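Local coordinates for major pilin protein fimA (Silicibacter pomeroyi, PDB 2IMH), which is of unknown function and belongs to the DUF1028 family, with a role in pili only a tentative suggestion, at residues 30-35 / 43-48; 51-56 / 96-101; 58-63 / 71-76. All coordinates share one frame; numbering follows the deposited sequence.

Contact 1: residues 30-35 / 43-48; sequences GWVLRG and ASQGAA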
# COMPACT_ATOMS: atom_id res chain seq x y z
N GLY A 30 5.19 4.41 -7.09
CA GLY A 30 5.29 5.85 -7.26
C GLY A 30 3.94 6.50 -7.47
O GLY A 30 3.68 7.59 -6.95
N TRP A 31 3.08 5.83 -8.22
CA TRP A 31 1.78 6.41 -8.56
C TRP A 31 0.81 6.31 -7.40
O TRP A 31 0.11 7.28 -7.07
CB TRP A 31 1.17 5.72 -9.79
CG TRP A 31 1.82 6.16 -11.09
CD1 TRP A 31 2.63 5.41 -11.90
CD2 TRP A 31 1.68 7.44 -11.73
NE1 TRP A 31 3.02 6.16 -13.01
CE2 TRP A 31 2.45 7.40 -12.91
CE3 TRP A 31 0.97 8.60 -11.41
CZ2 TRP A 31 2.55 8.51 -13.79
CZ3 TRP A 31 1.07 9.71 -12.27
CH2 TRP A 31 1.85 9.65 -13.45
N VAL A 32 0.77 5.13 -6.78
CA VAL A 32 -0.42 4.72 -6.04
C VAL A 32 -0.32 4.85 -4.52
O VAL A 32 -1.27 5.34 -3.88
CB VAL A 32 -0.81 3.27 -6.38
CG1 VAL A 32 -1.95 2.82 -5.49
CG2 VAL A 32 -1.23 3.18 -7.85
N LEU A 33 0.81 4.44 -3.95
CA LEU A 33 0.83 4.21 -2.51
C LEU A 33 1.46 5.35 -1.75
O LEU A 33 2.58 5.74 -2.05
CB LEU A 33 1.58 2.91 -2.19
CG LEU A 33 0.95 1.58 -2.62
CD1 LEU A 33 1.97 0.44 -2.37
CD2 LEU A 33 -0.39 1.30 -1.89
N ARG A 34 0.71 5.87 -0.77
CA ARG A 34 1.20 6.91 0.15
C ARG A 34 0.73 6.63 1.57
O ARG A 34 -0.27 5.95 1.77
CB ARG A 34 0.73 8.30 -0.27
CG ARG A 34 1.35 8.79 -1.56
CD ARG A 34 0.57 9.96 -2.14
NE ARG A 34 1.08 10.19 -3.49
CZ ARG A 34 0.68 9.51 -4.56
NH1 ARG A 34 -0.31 8.61 -4.48
NH2 ARG A 34 1.24 9.79 -5.74
N GLY A 35 1.43 7.19 2.55
CA GLY A 35 1.08 6.96 3.94
C GLY A 35 1.82 7.87 4.89
O GLY A 35 2.85 8.45 4.54
N ALA A 43 -4.44 4.97 -1.41
CA ALA A 43 -4.11 4.34 -2.68
C ALA A 43 -4.84 5.16 -3.73
O ALA A 43 -6.07 5.17 -3.74
CB ALA A 43 -4.63 2.87 -2.71
N SER A 44 -4.09 5.87 -4.56
CA SER A 44 -4.71 6.74 -5.57
C SER A 44 -4.37 6.17 -6.94
O SER A 44 -3.20 6.06 -7.30
CB SER A 44 -4.22 8.18 -5.41
OG SER A 44 -4.75 9.04 -6.41
N GLN A 45 -5.40 5.81 -7.71
CA GLN A 45 -5.19 5.02 -8.93
C GLN A 45 -6.29 5.32 -9.95
O GLN A 45 -6.93 6.39 -9.87
CB GLN A 45 -5.15 3.52 -8.57
CG GLN A 45 -6.38 3.02 -7.83
CD GLN A 45 -6.13 1.75 -7.01
OE1 GLN A 45 -5.13 1.66 -6.31
NE2 GLN A 45 -7.06 0.78 -7.10
N GLY A 46 -6.49 4.39 -10.87
CA GLY A 46 -7.54 4.55 -11.90
C GLY A 46 -6.99 4.95 -13.25
O GLY A 46 -5.77 4.94 -13.47
N ALA A 47 -7.90 5.30 -14.16
CA ALA A 47 -7.54 5.52 -15.56
C ALA A 47 -6.61 6.70 -15.75
O ALA A 47 -5.66 6.63 -16.56
CB ALA A 47 -8.81 5.68 -16.41
N ALA A 48 -6.89 7.77 -15.01
CA ALA A 48 -6.10 8.99 -15.02
C ALA A 48 -5.85 9.34 -13.55
O ALA A 48 -6.55 10.19 -12.97
CB ALA A 48 -6.86 10.10 -15.73

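Contact 2: residues 51-56 / 96-101; sequences TFWGEE and AAFTGS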
# COMPACT_ATOMS: atom_id res chain seq x y z
N THR A 51 -2.06 12.24 -8.43
CA THR A 51 -1.14 12.27 -7.29
C THR A 51 -1.69 13.17 -6.18
O THR A 51 -1.54 12.88 -4.99
CB THR A 51 0.26 12.75 -7.70
OG1 THR A 51 0.15 14.03 -8.33
CG2 THR A 51 0.89 11.76 -8.68
N PHE A 52 -2.36 14.25 -6.56
CA PHE A 52 -2.96 15.16 -5.59
C PHE A 52 -3.94 14.46 -4.66
O PHE A 52 -3.90 14.68 -3.44
CB PHE A 52 -3.61 16.32 -6.32
CG PHE A 52 -2.66 16.99 -7.27
CD1 PHE A 52 -1.67 17.84 -6.80
CD2 PHE A 52 -2.69 16.67 -8.64
CE1 PHE A 52 -0.75 18.43 -7.67
CE2 PHE A 52 -1.77 17.25 -9.52
CZ PHE A 52 -0.81 18.13 -9.04
N TRP A 53 -4.81 13.64 -5.22
CA TRP A 53 -5.80 12.94 -4.42
C TRP A 53 -5.11 12.16 -3.31
O TRP A 53 -5.57 12.14 -2.18
CB TRP A 53 -6.54 11.96 -5.30
CG TRP A 53 -7.71 12.56 -6.04
CD1 TRP A 53 -7.96 13.88 -6.28
CD2 TRP A 53 -8.73 11.83 -6.69
NE1 TRP A 53 -9.13 14.02 -7.01
CE2 TRP A 53 -9.62 12.76 -7.28
CE3 TRP A 53 -9.01 10.46 -6.82
CZ2 TRP A 53 -10.75 12.37 -8.00
CZ3 TRP A 53 -10.15 10.07 -7.53
CH2 TRP A 53 -11.01 11.03 -8.10
N GLY A 54 -4.00 11.50 -3.66
CA GLY A 54 -3.32 10.60 -2.70
C GLY A 54 -2.76 11.37 -1.52
O GLY A 54 -2.79 10.89 -0.39
N GLU A 55 -2.22 12.55 -1.79
CA GLU A 55 -1.65 13.39 -0.74
C GLU A 55 -2.75 14.11 0.05
O GLU A 55 -2.74 14.13 1.27
CB GLU A 55 -0.70 14.43 -1.36
CG GLU A 55 0.51 13.84 -2.07
CD GLU A 55 1.44 14.89 -2.70
OE1 GLU A 55 1.04 16.07 -2.81
OE2 GLU A 55 2.58 14.52 -3.09
N GLU A 56 -3.69 14.73 -0.67
CA GLU A 56 -4.72 15.52 -0.02
C GLU A 56 -5.62 14.71 0.90
O GLU A 56 -5.99 15.18 1.99
CB GLU A 56 -5.53 16.29 -1.06
CG GLU A 56 -4.66 17.34 -1.70
CD GLU A 56 -5.37 18.17 -2.77
OE1 GLU A 56 -6.62 18.12 -2.83
OE2 GLU A 56 -4.66 18.87 -3.53
N ALA A 96 -12.49 3.83 3.31
CA ALA A 96 -13.51 4.12 2.31
C ALA A 96 -12.85 4.24 0.95
O ALA A 96 -11.66 4.56 0.85
CB ALA A 96 -14.19 5.42 2.64
N ALA A 97 -13.63 4.02 -0.10
CA ALA A 97 -13.15 4.18 -1.46
C ALA A 97 -14.15 4.94 -2.32
O ALA A 97 -15.36 4.95 -2.05
CB ALA A 97 -12.84 2.83 -2.08
N PHE A 98 -13.62 5.57 -3.36
CA PHE A 98 -14.42 6.12 -4.44
C PHE A 98 -13.95 5.47 -5.74
O PHE A 98 -12.74 5.36 -6.00
CB PHE A 98 -14.22 7.63 -4.53
CG PHE A 98 -14.74 8.23 -5.81
CD1 PHE A 98 -16.07 8.62 -5.92
CD2 PHE A 98 -13.89 8.39 -6.91
CE1 PHE A 98 -16.56 9.17 -7.11
CE2 PHE A 98 -14.37 8.93 -8.12
CZ PHE A 98 -15.71 9.31 -8.21
N THR A 99 -14.90 5.04 -6.57
CA THR A 99 -14.54 4.46 -7.87
C THR A 99 -15.27 5.21 -8.99
O THR A 99 -16.49 5.11 -9.11
CB THR A 99 -14.83 2.94 -7.92
OG1 THR A 99 -14.06 2.25 -6.92
CG2 THR A 99 -14.49 2.36 -9.30
N GLY A 100 -14.51 5.96 -9.79
CA GLY A 100 -15.10 6.74 -10.89
C GLY A 100 -15.73 5.83 -11.93
O GLY A 100 -15.27 4.69 -12.16
N SER A 101 -16.78 6.34 -12.57
CA SER A 101 -17.55 5.52 -13.50
C SER A 101 -16.80 5.27 -14.82
O SER A 101 -17.15 4.34 -15.56
CB SER A 101 -18.89 6.21 -13.79
OG SER A 101 -18.66 7.48 -14.36

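Contact 3: residues 58-63 / 71-76; sequences LQHLRD and VNHVTS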
# COMPACT_ATOMS: atom_id res chain seq x y z
N LEU A 58 -4.86 12.23 2.75
CA LEU A 58 -4.13 12.06 4.02
C LEU A 58 -4.24 13.31 4.90
O LEU A 58 -4.43 13.22 6.12
CB LEU A 58 -2.67 11.71 3.75
CG LEU A 58 -2.43 10.34 3.11
CD1 LEU A 58 -0.94 10.13 2.83
CD2 LEU A 58 -2.96 9.18 3.96
N GLN A 59 -4.15 14.49 4.29
CA GLN A 59 -4.34 15.73 5.04
C GLN A 59 -5.72 15.81 5.67
O GLN A 59 -5.86 16.22 6.82
CB GLN A 59 -4.06 16.94 4.15
CG GLN A 59 -4.03 18.25 4.95
CD GLN A 59 -2.98 18.24 6.06
OE1 GLN A 59 -1.82 17.85 5.84
NE2 GLN A 59 -3.37 18.71 7.24
N HIS A 60 -6.76 15.39 4.94
CA HIS A 60 -8.10 15.41 5.52
C HIS A 60 -8.21 14.48 6.73
O HIS A 60 -8.89 14.80 7.69
CB HIS A 60 -9.18 15.10 4.49
CG HIS A 60 -9.37 16.20 3.49
ND1 HIS A 60 -10.21 17.27 3.72
CD2 HIS A 60 -8.82 16.41 2.28
CE1 HIS A 60 -10.18 18.08 2.68
NE2 HIS A 60 -9.34 17.58 1.79
N LEU A 61 -7.58 13.32 6.64
CA LEU A 61 -7.50 12.40 7.79
C LEU A 61 -6.76 13.02 8.99
O LEU A 61 -7.20 12.87 10.13
CB LEU A 61 -6.81 11.10 7.38
CG LEU A 61 -7.58 10.16 6.46
CD1 LEU A 61 -6.70 8.95 6.04
CD2 LEU A 61 -8.92 9.70 7.05
N ARG A 62 -5.62 13.68 8.72
CA ARG A 62 -4.85 14.31 9.80
C ARG A 62 -5.73 15.32 10.51
O ARG A 62 -5.62 15.48 11.71
CB ARG A 62 -3.65 15.09 9.27
CG ARG A 62 -2.56 14.27 8.68
CD ARG A 62 -1.35 15.12 8.32
NE ARG A 62 -0.42 14.27 7.59
CZ ARG A 62 -0.28 14.25 6.27
NH1 ARG A 62 0.58 13.40 5.72
NH2 ARG A 62 -0.98 15.08 5.50
N ASP A 63 -6.56 16.00 9.74
CA ASP A 63 -7.39 17.08 10.26
C ASP A 63 -8.73 16.60 10.82
O ASP A 63 -9.61 17.41 11.13
CB ASP A 63 -7.57 18.15 9.19
CG ASP A 63 -6.28 18.93 8.90
OD1 ASP A 63 -5.39 19.01 9.79
OD2 ASP A 63 -6.16 19.47 7.79
N VAL A 71 -12.45 11.06 1.57
CA VAL A 71 -12.49 10.64 0.18
C VAL A 71 -13.52 11.49 -0.59
O VAL A 71 -13.24 11.97 -1.69
CB VAL A 71 -12.79 9.13 0.04
CG1 VAL A 71 -13.02 8.75 -1.40
CG2 VAL A 71 -11.61 8.31 0.63
N ASN A 72 -14.69 11.69 0.00
CA ASN A 72 -15.73 12.47 -0.68
C ASN A 72 -15.31 13.93 -0.89
O ASN A 72 -15.56 14.48 -1.97
CB ASN A 72 -17.09 12.34 0.03
CG ASN A 72 -17.70 10.94 -0.11
OD1 ASN A 72 -17.22 10.11 -0.89
ND2 ASN A 72 -18.76 10.67 0.65
N HIS A 73 -14.65 14.55 0.09
CA HIS A 73 -14.15 15.94 -0.01
C HIS A 73 -13.17 16.10 -1.16
O HIS A 73 -13.20 17.09 -1.90
CB HIS A 73 -13.40 16.36 1.27
CG HIS A 73 -14.24 16.42 2.51
ND1 HIS A 73 -13.71 16.25 3.77
CD2 HIS A 73 -15.56 16.64 2.68
CE1 HIS A 73 -14.67 16.36 4.67
NE2 HIS A 73 -15.80 16.60 4.03
N VAL A 74 -12.26 15.15 -1.26
CA VAL A 74 -11.23 15.20 -2.27
C VAL A 74 -11.81 14.98 -3.67
O VAL A 74 -11.50 15.73 -4.59
CB VAL A 74 -10.12 14.18 -1.96
CG1 VAL A 74 -9.20 13.99 -3.15
CG2 VAL A 74 -9.37 14.63 -0.74
N THR A 75 -12.66 13.97 -3.81
CA THR A 75 -13.14 13.58 -5.13
C THR A 75 -14.20 14.54 -5.66
O THR A 75 -14.24 14.81 -6.87
CB THR A 75 -13.68 12.14 -5.13
OG1 THR A 75 -14.74 12.03 -4.18
CG2 THR A 75 -12.56 11.15 -4.78
N SER A 76 -15.04 15.06 -4.76
CA SER A 76 -16.14 15.96 -5.13
C SER A 76 -15.65 17.25 -5.78
O SER A 76 -16.33 17.82 -6.65
CB SER A 76 -17.03 16.29 -3.92
OG SER A 76 -16.38 17.19 -3.03

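Contact 1: residues 30-35 / 43-48
V32 and S44 meet at the open end of a beta hairpin made by strands 33-36 and 40-45, next to helix 28-32. L33 and A43 form a non-hydrogen-bonded antiparallel pair, with their CA atoms 5.0 Å apart. One residue along, S44 N donates to V32 O at 2.9 Å. The bond is fairly straight, 161° at the hydrogen, and uses an in-plane lone pair of the carbonyl. The CA of A43 also points a hydrogen at V32 O, 3.2 Å away. In return, V32 CA makes a CA-H...O contact of 3.3 Å with S44 O.

The V32 side chain is buried. CG1 lies anti to the backbone N (chi1 174°), which sets it 3.9 Å from A43 CB. It also packs against OE1 of Q45, whose own hydrogen bond comes from S6 OG. CG2 rests against the S44 carbonyl oxygen.

R34 turns back toward the helix. NH1 and NH2 both bond end-on to W31 O, at 2.9 Å and 3.1 Å. Both come from above the same face of the carbonyl plane, and both bonds are bent. NH1 also touches S44 CB. With an alanine in place of R34, W31 O would probably lose both guanidinium donors and S44 CB its contact with NH1.

S44 OG turns elsewhere, to S50 O just before helix 51-62. That helix packs on R34 through T51, E55 and L58, while strand 4-11 touches L33 and A43.

Contact 2: residues 51-56 / 96-101
W53 and F98 touch through the outer parts of their rings. W53 CH2 is 4.0 Å from F98 CE2 and 4.1 Å from F98 CD2. W53 CZ3 also lies 4.1 Å from F98 CD2. CH2 and CZ3 of the indole's six-membered ring thus meet CD2 and CE2 of the phenyl group. The planes are turned 81° apart and the ring centres lie 6.0 Å apart, an oblique meeting. The contact is small, apolar and partly buried. It covers 66 Å² in all.

The backbones are far apart here. The CA atoms of W53 and F98 are 11.0 Å from each other, and the two side chains span the distance. Each CB points at the opposite segment. In F98, CG is anti to the backbone N (chi1 166°), which brings CD2 and CE2 to the indole. W53 holds its CG beside its own backbone N and reaches out with the benzo end of the indole.

The next shell positions the two residues. W53 lies in the first turn of helix 51-62, and its N bonds to S50 OG. F98 belongs to strand 95-99, and its backbone bonds to L86 on the neighbouring strand. T99, the next residue, ties the same two strands together once more, with its OG1 bonded to Q85 NE2.

Helix 67-76 flanks both rings. V74 and T75 touch W53, and V71 and T75 touch F98. The contact thus joins helix 51-62 to an outermost strand of the four-stranded antiparallel sheet, with helix 67-76 alongside.

Contact 3: residues 58-63 / 71-76
H60 meets H73 and V74 across the paired helices 51-62 and 67-76. H73 has two deposited conformers, and everything said of its side chain holds for the one described. The CB of H60 points toward segment 71-76. CG stands anti to the carbonyl carbon (chi1 -71°), and the imidazole reaches both partners, which lie on the same side of its plane. ND1 comes 3.6 Å from H73 ND1, a nitrogen pair that is not a hydrogen bond. CE1 lies 3.9 Å from H73 CB. That CB sits over one face of the ring, 4.2 Å from its centroid and 21° off the normal, as a CH-pi contact offset toward the rim. Farther round the ring, CD2 approaches V74 CG2 at 3.5 Å, and NE2 follows at 3.9 Å.

The two imidazoles are oblique, with planes 49° apart.

S65, in the loop joining the two helices, touches both histidines. V74 is buried and also packs on W53 and V57, while H73 is exposed. The contact is therefore held by apolar packing and CH-pi contact. Although two histidines meet, neither gives the other a hydrogen bond in this conformer.

How the contacts relate
Helix 51-62 ties the three contacts together. Contact 1 lies about 8 Å from contact 2, centre to centre. The two touch where S44 OG packs 3.6 Å from W53 CB, and R34 also rests against this helix. Contact 3 is about 9 Å from contact 2 between centres and lies within the chain loop that contact 2 closes. W53 CD1 comes 3.4 Å from V74 CG1. T75 CG2 lies 3.7 Å from both W53 CH2 and F98 CD2. Contacts 1 and 3 are about 15 Å apart between centres and meet at L58, whose CD1 lies 3.8 Å from G35 N. Contacts 1 and 2 reach opposite outer strands of one sheet. With the function unknown, the contacts cannot be tied to an active site or ligand.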